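Putative tetR family transcriptional regulator (Streptomyces coelicolor A3, PDB 2Q24) probably binds DNA as a TetR-family transcriptional regulator, pairing with a second copy of itself to control the expression of target genes. Local coordinates at residues B[132-135]-B[136-140]; B[91-94]-B[95-99]; B[106-109]-B[110-114]. All coordinates share one frame; numbering follows the deposited sequence. Where two conformers were deposited one is given.

Contact 1 (B[132-135]-B[136-140]); sequences ALTA and LMDAA
Leu133 and Met137, one turn apart on helix 125-142, run side by side and supply the apolar part of this contact. The selenium of Met137, a residue present as selenomethionine, lies 4.1 Å from Leu133 CG. A bend at chi3 (62°) turns CE away from the otherwise extended chain; methionine's flexible, unbranched chain suits a place where it must pack on Ile146, Ile150 and Met155. Leu136 points to another side of the helix; its CG packs 3.5 Å from Ala132 O, against the backbone of the preceding turn.

The polar part is the alpha-helical i to i+4 pattern. Asp138 N reaches Thr134 O at 2.7 Å, and Met137 N meets Leu133 O at 2.9 Å with an N-H...O angle of 167°. The same step joins Leu136 to Ala132 and Ala139 to Ala135.

On the more accessible side, Thr134 and Asp138 also lie alongside one another, but the methyl CG2 is what meets the carboxylate, 3.6 Å from Asp138 OD2. The hydroxyl OG1 hydrogen-bonds to Ser152 OG and to Gln130 O.

Around the helix, Leu133 and Leu136 pack on Trp93 of helix 86-106, Leu136 further touches Val77 and Leu81 of helix 77-83, and Met155 belongs to helix 152-165. Thr134, Ala135 and Asp138 pack on Pro78 of the second subunit, so this helix faces both its own bundle and the dimer partner.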
loop_
_atom_site.group_PDB
_atom_site.type_symbol
_atom_site.label_atom_id
_atom_site.label_comp_id
_atom_site.label_asym_id
_atom_site.label_seq_id
_atom_site.Cartn_x
_atom_site.Cartn_y
_atom_site.Cartn_z
ATOM N N ALA B 132 8.732 -0.701 0.123
ATOM C CA ALA B 132 9.188 0.285 1.135
ATOM C C ALA B 132 10.606 -0.091 1.556
ATOM O O ALA B 132 11.493 0.748 1.697
ATOM C CB ALA B 132 8.247 0.241 2.346
ATOM N N LEU B 133 10.798 -1.383 1.783
ATOM C CA LEU B 133 12.115 -1.901 2.073
ATOM C C LEU B 133 13.112 -1.617 0.941
ATOM O O LEU B 133 14.224 -1.188 1.191
ATOM C CB LEU B 133 11.990 -3.381 2.303
ATOM C CG LEU B 133 13.042 -4.149 3.057
ATOM C CD1 LEU B 133 13.633 -3.403 4.288
ATOM C CD2 LEU B 133 12.426 -5.544 3.457
ATOM N N THR B 134 12.709 -1.888 -0.288
ATOM C CA THR B 134 13.558 -1.551 -1.446
ATOM C C THR B 134 13.965 -0.062 -1.482
ATOM O O THR B 134 15.139 0.268 -1.755
ATOM C CB THR B 134 12.824 -1.958 -2.765
ATOM O OG1 THR B 134 12.632 -3.378 -2.751
ATOM C CG2 THR B 134 13.632 -1.571 -4.004
ATOM N N ALA B 135 13.010 0.836 -1.215
ATOM C CA ALA B 135 13.306 2.266 -1.190
ATOM C C ALA B 135 14.409 2.616 -0.153
ATOM O O ALA B 135 15.405 3.310 -0.487
ATOM C CB ALA B 135 12.028 3.114 -0.996
ATOM N N LEU B 136 14.271 2.031 1.030
ATOM C CA LEU B 136 15.253 2.214 2.132
ATOM C C LEU B 136 16.602 1.633 1.736
ATOM O O LEU B 136 17.650 2.299 1.888
ATOM C CB LEU B 136 14.708 1.576 3.393
ATOM C CG LEU B 136 13.538 2.347 4.095
ATOM C CD1 LEU B 136 12.881 1.265 5.023
ATOM C CD2 LEU B 136 13.989 3.608 4.825
HETATM N N MSE B 137 16.599 0.397 1.237
HETATM C CA MSE B 137 17.871 -0.266 0.891
HETATM C C MSE B 137 18.552 0.375 -0.325
HETATM O O MSE B 137 19.760 0.533 -0.311
HETATM C CB MSE B 137 17.654 -1.767 0.719
HETATM C CG MSE B 137 17.035 -2.344 1.994
HETATM SE SE MSE B 137 16.887 -4.281 1.775
HETATM C CE MSE B 137 18.739 -4.774 1.561
ATOM N N ASP B 138 17.770 0.803 -1.317
ATOM C CA ASP B 138 18.330 1.523 -2.443
ATOM C C ASP B 138 19.034 2.797 -1.940
ATOM O O ASP B 138 20.160 3.101 -2.381
ATOM C CB ASP B 138 17.236 1.914 -3.444
ATOM C CG ASP B 138 16.806 0.756 -4.315
ATOM O OD1 ASP B 138 17.379 -0.364 -4.196
ATOM O OD2 ASP B 138 15.877 0.981 -5.137
ATOM N N ALA B 139 18.391 3.545 -1.047
ATOM C CA ALA B 139 19.027 4.824 -0.588
ATOM C C ALA B 139 20.294 4.529 0.220
ATOM O O ALA B 139 21.316 5.217 0.085
ATOM C CB ALA B 139 18.060 5.655 0.252
ATOM N N ALA B 140 20.230 3.538 1.103
ATOM C CA ALA B 140 21.395 3.248 1.972
ATOM C C ALA B 140 22.562 2.693 1.130
ATOM O O ALA B 140 23.726 3.002 1.411
ATOM C CB ALA B 140 20.989 2.285 3.140
#

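Contact 2 (B[91-94]-B[95-99]); sequences RAWT and RRFID
Trp93 meets Phe97 one turn along helix 86-106, its six-membered ring receiving the Phe97 CB over one face in a CH-pi contact 4.3 Å from the ring centroid. The rings themselves cross obliquely, with planes 39° apart, and their closest atoms are Trp93 CH2 and Phe97 CD1 at 3.8 Å. Both side chains set CG opposite the backbone N (chi1 -173° in Trp93), which carries the indole forward along the helix to the next turn. Large flat groups suit this buried side, where the indole NE1 still finds a polar partner in Leu73 O.

Thr94 is buried as well. Its OG1, placed between the backbone N and the carbonyl carbon, folds back to donate to Arg91 O at 2.8 Å. That oxygen also accepts the weak, 3.4 Å bond from Arg95 N. Threonine suits the site because its side chain packs on Leu159, Leu179 and Leu183 while its hydroxyl bonds within the helix.

Arg95 places CB 3.5 Å from Ala92 O, but its long chain leads away from segment 91-94 to helix 172-185, passing Leu179 to a salt bridge between NH1 and Glu176 OE2. The chemistry implies an amphipathic helix: aromatic packing on one side, and on another arginines paired with acids, Arg95 with Glu176 and Arg91 with Asp180.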
loop_
_atom_site.group_PDB
_atom_site.type_symbol
_atom_site.label_atom_id
_atom_site.label_comp_id
_atom_site.label_asym_id
_atom_site.label_seq_id
_atom_site.Cartn_x
_atom_site.Cartn_y
_atom_site.Cartn_z
ATOM N N ARG B 91 17.150 1.193 9.809
ATOM C CA ARG B 91 17.097 0.648 11.164
ATOM C C ARG B 91 15.799 1.026 11.895
ATOM O O ARG B 91 15.145 0.180 12.477
ATOM C CB ARG B 91 18.340 1.118 11.966
ATOM C CG ARG B 91 18.315 0.831 13.485
ATOM C CD ARG B 91 19.662 1.131 14.166
ATOM N NE ARG B 91 20.831 0.659 13.389
ATOM C CZ ARG B 91 21.482 -0.507 13.547
ATOM N NH1 ARG B 91 21.143 -1.389 14.475
ATOM N NH2 ARG B 91 22.495 -0.781 12.762
ATOM N N ALA B 92 15.446 2.327 11.880
ATOM C CA ALA B 92 14.204 2.767 12.566
ATOM C C ALA B 92 13.007 2.078 11.965
ATOM O O ALA B 92 12.106 1.590 12.674
ATOM C CB ALA B 92 14.049 4.285 12.522
ATOM N N TRP B 93 12.985 1.988 10.641
ATOM C CA TRP B 93 11.847 1.343 9.982
ATOM C C TRP B 93 11.737 -0.153 10.279
ATOM O O TRP B 93 10.651 -0.690 10.420
ATOM C CB TRP B 93 11.948 1.581 8.464
ATOM C CG TRP B 93 10.722 1.088 7.689
ATOM C CD1 TRP B 93 9.587 1.811 7.364
ATOM C CD2 TRP B 93 10.545 -0.215 7.159
ATOM N NE1 TRP B 93 8.709 1.005 6.645
ATOM C CE2 TRP B 93 9.268 -0.249 6.515
ATOM C CE3 TRP B 93 11.338 -1.384 7.179
ATOM C CZ2 TRP B 93 8.800 -1.386 5.851
ATOM C CZ3 TRP B 93 10.856 -2.549 6.508
ATOM C CH2 TRP B 93 9.586 -2.538 5.884
ATOM N N THR B 94 12.844 -0.857 10.361
ATOM C CA THR B 94 12.791 -2.259 10.691
ATOM C C THR B 94 12.148 -2.525 12.066
ATOM O O THR B 94 11.511 -3.498 12.246
ATOM C CB THR B 94 14.165 -2.959 10.588
ATOM O OG1 THR B 94 15.044 -2.483 11.577
ATOM C CG2 THR B 94 14.739 -2.839 9.225
ATOM N N ARG B 95 12.345 -1.632 13.020
ATOM C CA ARG B 95 11.618 -1.732 14.298
ATOM C C ARG B 95 10.104 -1.581 14.067
ATOM O O ARG B 95 9.302 -2.322 14.649
ATOM C CB ARG B 95 12.174 -0.730 15.346
ATOM C CG ARG B 95 13.556 -1.069 15.847
ATOM C CD ARG B 95 14.067 -0.193 17.076
ATOM N NE ARG B 95 13.016 -0.057 18.065
ATOM C CZ ARG B 95 12.854 -0.842 19.134
ATOM N NH1 ARG B 95 13.716 -1.824 19.400
ATOM N NH2 ARG B 95 11.825 -0.617 19.949
ATOM N N ARG B 96 9.714 -0.650 13.197
ATOM C CA ARG B 96 8.282 -0.474 12.856
ATOM C C ARG B 96 7.750 -1.705 12.137
ATOM O O ARG B 96 6.599 -2.108 12.342
ATOM C CB ARG B 96 8.049 0.798 11.995
ATOM C CG ARG B 96 8.436 2.116 12.723
ATOM C CD ARG B 96 7.696 2.256 14.051
ATOM N NE ARG B 96 6.320 2.615 13.841
ATOM C CZ ARG B 96 5.278 2.170 14.554
ATOM N NH1 ARG B 96 5.413 1.283 15.547
ATOM N NH2 ARG B 96 4.074 2.634 14.246
ATOM N N PHE B 97 8.577 -2.305 11.297
ATOM C CA PHE B 97 8.183 -3.571 10.674
ATOM C C PHE B 97 7.913 -4.625 11.754
ATOM O O PHE B 97 6.885 -5.336 11.677
ATOM C CB PHE B 97 9.266 -4.111 9.726
ATOM C CG PHE B 97 8.879 -5.441 9.108
ATOM C CD1 PHE B 97 8.184 -5.479 7.911
ATOM C CD2 PHE B 97 9.154 -6.630 9.772
ATOM C CE1 PHE B 97 7.812 -6.719 7.364
ATOM C CE2 PHE B 97 8.751 -7.850 9.254
ATOM C CZ PHE B 97 8.111 -7.901 8.061
ATOM N N ILE B 98 8.835 -4.781 12.727
ATOM C CA ILE B 98 8.601 -5.797 13.772
ATOM C C ILE B 98 7.336 -5.473 14.548
ATOM O O ILE B 98 6.577 -6.383 14.882
ATOM C CB ILE B 98 9.829 -5.993 14.717
ATOM C CG1 ILE B 98 10.952 -6.578 13.896
ATOM C CG2 ILE B 98 9.509 -6.964 15.917
ATOM C CD1 ILE B 98 10.732 -8.035 13.473
ATOM N N ASP B 99 7.084 -4.182 14.801
ATOM C CA ASP B 99 5.819 -3.735 15.479
ATOM C C ASP B 99 4.573 -4.212 14.685
ATOM O O ASP B 99 3.614 -4.749 15.261
ATOM C CB ASP B 99 5.758 -2.219 15.572
ATOM C CG ASP B 99 6.778 -1.612 16.563
ATOM O OD1 ASP B 99 7.257 -2.304 17.492
ATOM O OD2 ASP B 99 7.035 -0.389 16.407
#

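Contact 3 (B[106-109]-B[110-114]); sequences GMAD and ALRAV
Met107 O accepts the backbone N-H of Leu111 at 2.8 Å in an almost straight bond, with an N-H...O angle of 172°. This is the first turn of helix 108-116: Met107, the N-cap residue, forms the break at which helix 86-106 ends and the next begins. Arg112 N bonds to Ala108 O at 3.0 Å, extending the i to i+4 pattern.

Apolar side chains secure the inner side of the turn. Met107 CB rests 3.9 Å from Leu111 CD1, and the selenomethionine side chain also touches Phe28 of helix 17-31 and Ile62 of helix 58-75. Ala110, small enough to lie close to both helices, touches the same two residues. Flexible and compact apolar groups therefore suit the face on which this short helix meets the N-terminal helices.

The outer side is charged. Asp109 and Arg112, three residues apart, form a salt bridge with OD1 2.6 Å from NH2, although as a hydrogen bond it is weak, its angle only 123°. An aspartate in the first turn probably also interacts favourably with the helix dipole. Bends at chi2 and chi3 fold the arginine back over the turn, its guanidinium 79° from the carboxylate plane and Asp109 CA 3.7 Å above that guanidinium plane on one face, displaced toward the rim.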
loop_
_atom_site.group_PDB
_atom_site.type_symbol
_atom_site.label_atom_id
_atom_site.label_comp_id
_atom_site.label_asym_id
_atom_site.label_seq_id
_atom_site.Cartn_x
_atom_site.Cartn_y
_atom_site.Cartn_z
ATOM N N GLY B 106 -0.521 -11.318 16.366
ATOM C CA GLY B 106 -1.547 -11.203 17.398
ATOM C C GLY B 106 -2.972 -11.174 16.866
ATOM O O GLY B 106 -3.895 -11.656 17.529
HETATM N N MSE B 107 -3.152 -10.619 15.668
HETATM C CA MSE B 107 -4.467 -10.530 15.014
HETATM C C MSE B 107 -4.833 -11.778 14.221
HETATM O O MSE B 107 -5.771 -11.745 13.441
HETATM C CB MSE B 107 -4.487 -9.344 14.050
HETATM C CG MSE B 107 -4.549 -8.010 14.725
HETATM SE SE MSE B 107 -4.495 -6.597 13.351
HETATM C CE MSE B 107 -6.395 -6.741 12.718
ATOM N N ALA B 108 -4.074 -12.859 14.399
ATOM C CA ALA B 108 -4.188 -14.050 13.550
ATOM C C ALA B 108 -5.642 -14.566 13.458
ATOM O O ALA B 108 -6.153 -14.830 12.360
ATOM C CB ALA B 108 -3.266 -15.160 14.082
ATOM N N ASP B 109 -6.302 -14.692 14.603
ATOM C CA ASP B 109 -7.701 -15.191 14.618
ATOM C C ASP B 109 -8.660 -14.206 13.927
ATOM O O ASP B 109 -9.607 -14.629 13.239
ATOM C CB ASP B 109 -8.203 -15.435 16.042
ATOM C CG ASP B 109 -7.561 -16.645 16.710
ATOM O OD1 ASP B 109 -6.831 -17.426 16.041
ATOM O OD2 ASP B 109 -7.796 -16.812 17.925
ATOM N N ALA B 110 -8.444 -12.909 14.151
ATOM C CA ALA B 110 -9.316 -11.884 13.579
ATOM C C ALA B 110 -9.161 -11.860 12.063
ATOM O O ALA B 110 -10.159 -11.795 11.338
ATOM C CB ALA B 110 -9.028 -10.498 14.194
ATOM N N LEU B 111 -7.907 -11.923 11.586
ATOM C CA LEU B 111 -7.621 -11.961 10.153
ATOM C C LEU B 111 -8.221 -13.209 9.489
ATOM O O LEU B 111 -8.778 -13.133 8.404
ATOM C CB LEU B 111 -6.114 -11.853 9.897
ATOM C CG LEU B 111 -5.511 -10.473 10.243
ATOM C CD1 LEU B 111 -3.951 -10.540 10.347
ATOM C CD2 LEU B 111 -5.940 -9.331 9.257
ATOM N N ARG B 112 -8.105 -14.347 10.163
ATOM C CA ARG B 112 -8.786 -15.599 9.751
ATOM C C ARG B 112 -10.292 -15.416 9.523
ATOM O O ARG B 112 -10.845 -15.950 8.559
ATOM C CB ARG B 112 -8.601 -16.649 10.829
ATOM C CG ARG B 112 -8.194 -18.030 10.326
ATOM C CD ARG B 112 -6.650 -18.121 10.260
ATOM N NE ARG B 112 -5.954 -18.018 11.561
ATOM C CZ ARG B 112 -6.419 -18.453 12.743
ATOM N NH1 ARG B 112 -7.612 -19.039 12.843
ATOM N NH2 ARG B 112 -5.682 -18.295 13.839
ATOM N N ALA B 113 -10.943 -14.658 10.403
ATOM C CA ALA B 113 -12.400 -14.465 10.366
ATOM C C ALA B 113 -12.819 -13.568 9.195
ATOM O O ALA B 113 -13.925 -13.703 8.648
ATOM C CB ALA B 113 -12.885 -13.889 11.679
ATOM N N VAL B 114 -11.928 -12.662 8.796
ATOM C CA VAL B 114 -12.166 -11.895 7.588
ATOM C C VAL B 114 -12.159 -12.840 6.358
ATOM O O VAL B 114 -13.056 -12.749 5.501
ATOM C CB VAL B 114 -11.120 -10.781 7.392
ATOM C CG1 VAL B 114 -11.378 -10.033 6.100
ATOM C CG2 VAL B 114 -11.139 -9.813 8.566
#

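Contacts 1 and 2 belong to neighbouring helices of the same bundle and share an interface: Leu136 CD1 comes within 3.4 Å of Trp93 CG, while Leu133 and Ala132 also pack on that indole. Contact 3 stands apart, its nearest atoms about 8 Å from contact 2 and about 18 Å from contact 1. All three are partly buried, but the centre of contact 2 lies nearest the chain centre, about 8 Å away against 16 and 15 Å for contacts 1 and 3. Contact 1 turns Thr134 and Asp138 to the second subunit; contact 2 pairs Arg95 with Glu176, contact 3 Asp109 with Arg112. Contact 2 supplies its own aromatic rings, whereas in contact 3 aliphatic side chains meet rings of other helices.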